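Local structure of transcriptional regulator, marR family, putative (Sulfolobus solfataricus, 3F3X) at the interface of chains A and B. The protein regulates transcription as a MarR-family DNA-binding protein, BldR, linked to transcriptional activation in this archaeon. Residues are numbered along the deposited sequence; one frame, centred on the assembly and turned at random. Chains: chain A/B, Transcriptional regulator, marR family, putative.

Contact 1: the interface of chains A and B. Residues chain A 25, 37, 40, 108, 111-112, 115; chain B 7-8, 11-12.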
loop_
_atom_site.group_PDB
_atom_site.type_symbol
_atom_site.label_atom_id
_atom_site.label_comp_id
_atom_site.label_asym_id
_atom_site.label_seq_id
_atom_site.Cartn_x
_atom_site.Cartn_y
_atom_site.Cartn_z
ATOM N N PHE A 25 -9.329 -6.365 -3.081
ATOM C CA PHE A 25 -8.979 -6.675 -4.465
ATOM C C PHE A 25 -8.578 -8.136 -4.621
ATOM O O PHE A 25 -9.111 -8.841 -5.479
ATOM C CB PHE A 25 -7.827 -5.783 -4.942
ATOM C CG PHE A 25 -8.221 -4.355 -5.201
ATOM C CD1 PHE A 25 -9.522 -3.921 -4.976
ATOM C CD2 PHE A 25 -7.286 -3.444 -5.688
ATOM C CE1 PHE A 25 -9.889 -2.598 -5.224
ATOM C CE2 PHE A 25 -7.642 -2.118 -5.939
ATOM C CZ PHE A 25 -8.951 -1.696 -5.708
ATOM N N TYR A 37 -4.226 -9.113 -7.517
ATOM C CA TYR A 37 -4.204 -7.756 -8.038
ATOM C C TYR A 37 -2.965 -7.560 -8.906
ATOM O O TYR A 37 -3.015 -6.872 -9.925
ATOM C CB TYR A 37 -4.192 -6.756 -6.890
ATOM C CG TYR A 37 -4.242 -5.311 -7.326
ATOM C CD1 TYR A 37 -5.172 -4.874 -8.270
ATOM C CD2 TYR A 37 -3.405 -4.365 -6.741
ATOM C CE1 TYR A 37 -5.273 -3.527 -8.614
ATOM C CE2 TYR A 37 -3.498 -3.017 -7.075
ATOM C CZ TYR A 37 -4.436 -2.605 -8.007
ATOM O OH TYR A 37 -4.550 -1.261 -8.289
ATOM N N PHE A 40 -3.520 -8.885 -12.288
ATOM C CA PHE A 40 -4.261 -7.929 -13.094
ATOM C C PHE A 40 -3.320 -6.875 -13.684
ATOM O O PHE A 40 -3.413 -6.539 -14.864
ATOM C CB PHE A 40 -5.328 -7.229 -12.251
ATOM C CG PHE A 40 -5.791 -5.924 -12.828
ATOM C CD1 PHE A 40 -6.625 -5.890 -13.946
ATOM C CD2 PHE A 40 -5.363 -4.722 -12.274
ATOM C CE1 PHE A 40 -7.024 -4.668 -14.499
ATOM C CE2 PHE A 40 -5.754 -3.504 -12.817
ATOM C CZ PHE A 40 -6.584 -3.472 -13.931
ATOM N N ASN A 108 -10.764 -6.468 -15.297
ATOM C CA ASN A 108 -10.945 -5.019 -15.328
ATOM C C ASN A 108 -12.367 -4.676 -14.899
ATOM O O ASN A 108 -12.582 -3.755 -14.113
ATOM C CB ASN A 108 -10.692 -4.474 -16.738
ATOM C CG ASN A 108 -11.024 -2.995 -16.859
ATOM O OD1 ASN A 108 -11.967 -2.610 -17.556
ATOM N ND2 ASN A 108 -10.255 -2.160 -16.177
ATOM N N LEU A 111 -12.760 -5.255 -11.015
ATOM C CA LEU A 111 -12.121 -4.206 -10.225
ATOM C C LEU A 111 -12.756 -2.830 -10.395
ATOM O O LEU A 111 -12.914 -2.091 -9.419
ATOM C CB LEU A 111 -10.629 -4.121 -10.560
ATOM C CG LEU A 111 -9.804 -5.333 -10.127
ATOM C CD1 LEU A 111 -8.326 -5.094 -10.444
ATOM C CD2 LEU A 111 -10.000 -5.570 -8.629
ATOM N N ARG A 112 -13.114 -2.492 -11.631
ATOM C CA ARG A 112 -13.726 -1.200 -11.941
ATOM C C ARG A 112 -15.061 -1.021 -11.210
ATOM O O ARG A 112 -15.331 0.038 -10.634
ATOM C CB ARG A 112 -13.954 -1.086 -13.447
ATOM C CG ARG A 112 -14.274 0.313 -13.948
ATOM C CD ARG A 112 -14.803 0.236 -15.372
ATOM N NE ARG A 112 -16.064 -0.501 -15.405
ATOM C CZ ARG A 112 -16.538 -1.145 -16.467
ATOM N NH1 ARG A 112 -15.856 -1.153 -17.606
ATOM N NH2 ARG A 112 -17.694 -1.790 -16.381
ATOM N N VAL A 115 -14.453 -0.758 -7.333
ATOM C CA VAL A 115 -13.991 0.569 -6.936
ATOM C C VAL A 115 -15.091 1.604 -7.120
ATOM O O VAL A 115 -15.290 2.484 -6.278
ATOM C CB VAL A 115 -12.750 0.992 -7.737
ATOM C CG1 VAL A 115 -12.357 2.418 -7.361
ATOM C CG2 VAL A 115 -11.604 0.028 -7.433
ATOM N N LYS B 7 -11.438 6.201 -11.181
ATOM C CA LYS B 7 -11.369 5.761 -9.794
ATOM C C LYS B 7 -10.466 4.549 -9.621
ATOM O O LYS B 7 -9.709 4.471 -8.652
ATOM C CB LYS B 7 -12.776 5.489 -9.252
ATOM C CG LYS B 7 -13.615 6.767 -9.158
ATOM C CD LYS B 7 -15.023 6.512 -8.638
ATOM C CE LYS B 7 -15.845 7.794 -8.668
ATOM N NZ LYS B 7 -17.252 7.581 -8.214
ATOM N N LEU B 8 -10.528 3.608 -10.558
ATOM C CA LEU B 8 -9.662 2.439 -10.463
ATOM C C LEU B 8 -8.208 2.873 -10.625
ATOM O O LEU B 8 -7.317 2.344 -9.960
ATOM C CB LEU B 8 -10.001 1.406 -11.543
ATOM C CG LEU B 8 -9.046 0.203 -11.583
ATOM C CD1 LEU B 8 -8.942 -0.438 -10.199
ATOM C CD2 LEU B 8 -9.535 -0.806 -12.612
ATOM N N MET B 11 -6.769 4.092 -7.497
ATOM C CA MET B 11 -6.337 2.999 -6.638
ATOM C C MET B 11 -5.039 2.357 -7.144
ATOM O O MET B 11 -4.190 1.954 -6.342
ATOM C CB MET B 11 -7.451 1.953 -6.517
ATOM C CG MET B 11 -8.767 2.515 -5.962
ATOM S SD MET B 11 -8.625 3.301 -4.317
ATOM C CE MET B 11 -8.285 1.913 -3.338
ATOM N N ASN B 12 -4.878 2.261 -8.465
ATOM C CA ASN B 12 -3.660 1.684 -9.024
ATOM C C ASN B 12 -2.458 2.523 -8.615
ATOM O O ASN B 12 -1.395 1.993 -8.306
ATOM C CB ASN B 12 -3.715 1.640 -10.554
ATOM C CG ASN B 12 -4.676 0.603 -11.073
ATOM O OD1 ASN B 12 -4.864 -0.448 -10.461
ATOM N ND2 ASN B 12 -5.269 0.876 -12.225
#

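Contact 2: the interface of chains A and B. Residues chain A 11, 14-15, 18-19; chain B 14, 17-18, 37.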
loop_
_atom_site.group_PDB
_atom_site.type_symbol
_atom_site.label_atom_id
_atom_site.label_comp_id
_atom_site.label_asym_id
_atom_site.label_seq_id
_atom_site.Cartn_x
_atom_site.Cartn_y
_atom_site.Cartn_z
ATOM N N MET A 11 0.737 10.251 3.626
ATOM C CA MET A 11 1.318 8.933 3.417
ATOM C C MET A 11 0.729 7.892 4.377
ATOM O O MET A 11 0.537 6.732 3.997
ATOM C CB MET A 11 2.844 9.003 3.560
ATOM C CG MET A 11 3.510 9.986 2.587
ATOM S SD MET A 11 3.178 9.651 0.820
ATOM C CE MET A 11 4.046 8.167 0.618
ATOM N N ILE A 14 -2.527 6.895 2.847
ATOM C CA ILE A 14 -2.316 6.105 1.640
ATOM C C ILE A 14 -1.965 4.673 2.029
ATOM O O ILE A 14 -2.403 3.717 1.388
ATOM C CB ILE A 14 -1.192 6.734 0.771
ATOM C CG1 ILE A 14 -1.748 7.978 0.071
ATOM C CG2 ILE A 14 -0.641 5.718 -0.236
ATOM C CD1 ILE A 14 -0.736 8.730 -0.763
ATOM N N ALA A 15 -1.188 4.527 3.096
ATOM C CA ALA A 15 -0.792 3.212 3.580
ATOM C C ALA A 15 -2.013 2.381 3.954
ATOM O O ALA A 15 -2.098 1.201 3.607
ATOM C CB ALA A 15 0.133 3.353 4.791
ATOM N N TYR A 18 -4.168 1.330 0.838
ATOM C CA TYR A 18 -3.597 0.188 0.133
ATOM C C TYR A 18 -3.877 -1.123 0.856
ATOM O O TYR A 18 -4.372 -2.075 0.258
ATOM C CB TYR A 18 -2.086 0.331 -0.023
ATOM C CG TYR A 18 -1.461 -0.912 -0.608
ATOM C CD1 TYR A 18 -1.563 -1.192 -1.969
ATOM C CD2 TYR A 18 -0.820 -1.841 0.211
ATOM C CE1 TYR A 18 -1.032 -2.361 -2.505
ATOM C CE2 TYR A 18 -0.287 -3.016 -0.314
ATOM C CZ TYR A 18 -0.399 -3.268 -1.671
ATOM O OH TYR A 18 0.144 -4.419 -2.194
ATOM N N ARG A 19 -3.535 -1.178 2.141
ATOM C CA ARG A 19 -3.750 -2.385 2.928
ATOM C C ARG A 19 -5.207 -2.818 2.888
ATOM O O ARG A 19 -5.509 -4.000 2.731
ATOM C CB ARG A 19 -3.329 -2.153 4.380
ATOM C CG ARG A 19 -1.842 -1.927 4.559
ATOM C CD ARG A 19 -1.536 -1.597 6.002
ATOM N NE ARG A 19 -0.128 -1.281 6.202
ATOM C CZ ARG A 19 0.311 -0.452 7.141
ATOM N NH1 ARG A 19 -0.555 0.138 7.956
ATOM N NH2 ARG A 19 1.610 -0.211 7.265
ATOM N N ILE B 14 -2.311 4.610 -5.953
ATOM C CA ILE B 14 -2.150 4.515 -4.507
ATOM C C ILE B 14 -1.368 3.251 -4.168
ATOM O O ILE B 14 -0.526 3.249 -3.268
ATOM C CB ILE B 14 -3.537 4.512 -3.807
ATOM C CG1 ILE B 14 -4.103 5.935 -3.827
ATOM C CG2 ILE B 14 -3.432 3.965 -2.378
ATOM C CD1 ILE B 14 -5.487 6.066 -3.231
ATOM N N ILE B 17 2.317 3.943 -4.791
ATOM C CA ILE B 17 2.839 4.864 -3.788
ATOM C C ILE B 17 3.155 4.112 -2.497
ATOM O O ILE B 17 4.216 4.308 -1.901
ATOM C CB ILE B 17 1.837 6.004 -3.494
ATOM C CG1 ILE B 17 1.621 6.838 -4.765
ATOM C CG2 ILE B 17 2.364 6.888 -2.362
ATOM C CD1 ILE B 17 0.570 7.939 -4.640
ATOM N N TYR B 18 2.246 3.241 -2.072
ATOM C CA TYR B 18 2.476 2.476 -0.852
ATOM C C TYR B 18 3.691 1.565 -0.975
ATOM O O TYR B 18 4.577 1.585 -0.126
ATOM C CB TYR B 18 1.269 1.613 -0.501
ATOM C CG TYR B 18 1.551 0.699 0.665
ATOM C CD1 TYR B 18 1.565 1.187 1.970
ATOM C CD2 TYR B 18 1.866 -0.644 0.460
ATOM C CE1 TYR B 18 1.874 0.360 3.045
ATOM C CE2 TYR B 18 2.179 -1.482 1.528
ATOM C CZ TYR B 18 2.183 -0.971 2.816
ATOM O OH TYR B 18 2.473 -1.802 3.874
ATOM N N TYR B 37 7.797 0.620 9.809
ATOM C CA TYR B 37 6.774 1.645 9.687
ATOM C C TYR B 37 5.596 1.305 10.595
ATOM O O TYR B 37 4.984 2.191 11.189
ATOM C CB TYR B 37 6.301 1.742 8.243
ATOM C CG TYR B 37 5.284 2.832 7.995
ATOM C CD1 TYR B 37 5.487 4.127 8.471
ATOM C CD2 TYR B 37 4.155 2.583 7.222
ATOM C CE1 TYR B 37 4.589 5.153 8.175
ATOM C CE2 TYR B 37 3.253 3.599 6.918
ATOM C CZ TYR B 37 3.479 4.880 7.393
ATOM O OH TYR B 37 2.605 5.886 7.040
#

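Contact 1: the interface of chains A and B
B:Leu8 has CG anti to its backbone N (chi1 175°), which points the side chain at helix 98-118 of chain A. Its CD1 faces A:Val115 and A:Leu111, and its CD2 faces A:Leu111 and A:Asn108. A:Val115 has CG1 anti to its own N (chi1 176°) and turned to B:Lys7. Its CG2 faces B:Leu8, and both methyls lie near B:Met11. Here the N-terminal part of helix 3-33 of chain B packs, largely by apolar contacts, against helices of chain A. CG1 of A:Val115 rests 3.6 Å from CB of B:Lys7. CG2 of A:Val115 lies 3.9 Å from CD1 of B:Leu8, and the two side chains cross at about a right angle. CD2 of B:Leu8 is 4.0 Å from CB of A:Leu111. A:Phe40 meets that leucine tip to tip. B:Met11 runs antiparallel past A:Val115, its CG 3.9 Å from CG1. An alanine in place of A:Val115 would probably leave a gap beside B:Leu8 and B:Met11 and let their side chains shift. Within chain A, A:Phe25 CD2 sits over the centre of the A:Tyr37 ring, and A:Leu111 CD1 lies at its edge. These neighbours probably help to hold the tyrosine beside B:Asn12. The tyrosine hydroxyl and the asparagine amide oxygen are modelled too close, so their bonding is doubtful. Next to this tyrosine, CZ of A:Phe25 lies 4.0 Å from CB of B:Met11.

Contact 2: the interface of chains A and B
A:Tyr18 and B:Tyr18 stack on each other, with ring centroids 4.5 Å apart and planes 14° from parallel. The two side chains nevertheless cross at about a right angle, so their hydroxyls point in different directions. In each, CG is anti to the backbone N (chi1 173°), which turns the ring towards its partner. CB of A:Tyr18 and CB of B:Tyr18 are 3.6 Å apart, a sign of how closely the two helices approach. The ring edges are modelled too close at CD2, and no strain should be read from that. This is the part near the two-fold axis of what is probably the dimer interface typical of MarR proteins. B:Tyr18 also packs against the helix backbone of chain A, its CD1 3.5 Å from CA of A:Ala15. The small side chain of A:Ala15 probably lets the ring come this near. The extended chain of A:Arg19 brings NE to the hydroxyl end of B:Tyr18, and the two side chains cross at about a right angle. The arginine NE is 3.5 Å from the B:Tyr18 hydroxyl OH, too far to count as a hydrogen bond here. On another side of the patch the contacts are aliphatic. B:Ile17 crosses both A:Met11 and A:Ile14 at about a right angle. Its CG2 methyl is 3.7 Å from CE of A:Met11. At the edge of the B:Tyr37 ring, in its plane, the CB methyl of A:Ala15 lies 3.8 Å from CE2.

The C-alpha centres of contact 1 and contact 2 are about 15 Å apart. Helix 3-33 of both chains takes part in each contact. In contact 1, helices 37-48 and 98-118 of chain A join it. In contact 2, helix 37-48 contributes from chain B instead. B:Met11 and A:Tyr37 of contact 1 return in contact 2 as A:Met11 and B:Tyr37, which reflects the two-fold symmetry. Contact 2 lies close to the axis, and contact 1 and its twin lie farther out. Both are parts of one two-fold helical interface, in keeping with the dimers typical of MarR proteins, and would probably fix how the two DNA-binding regions are placed.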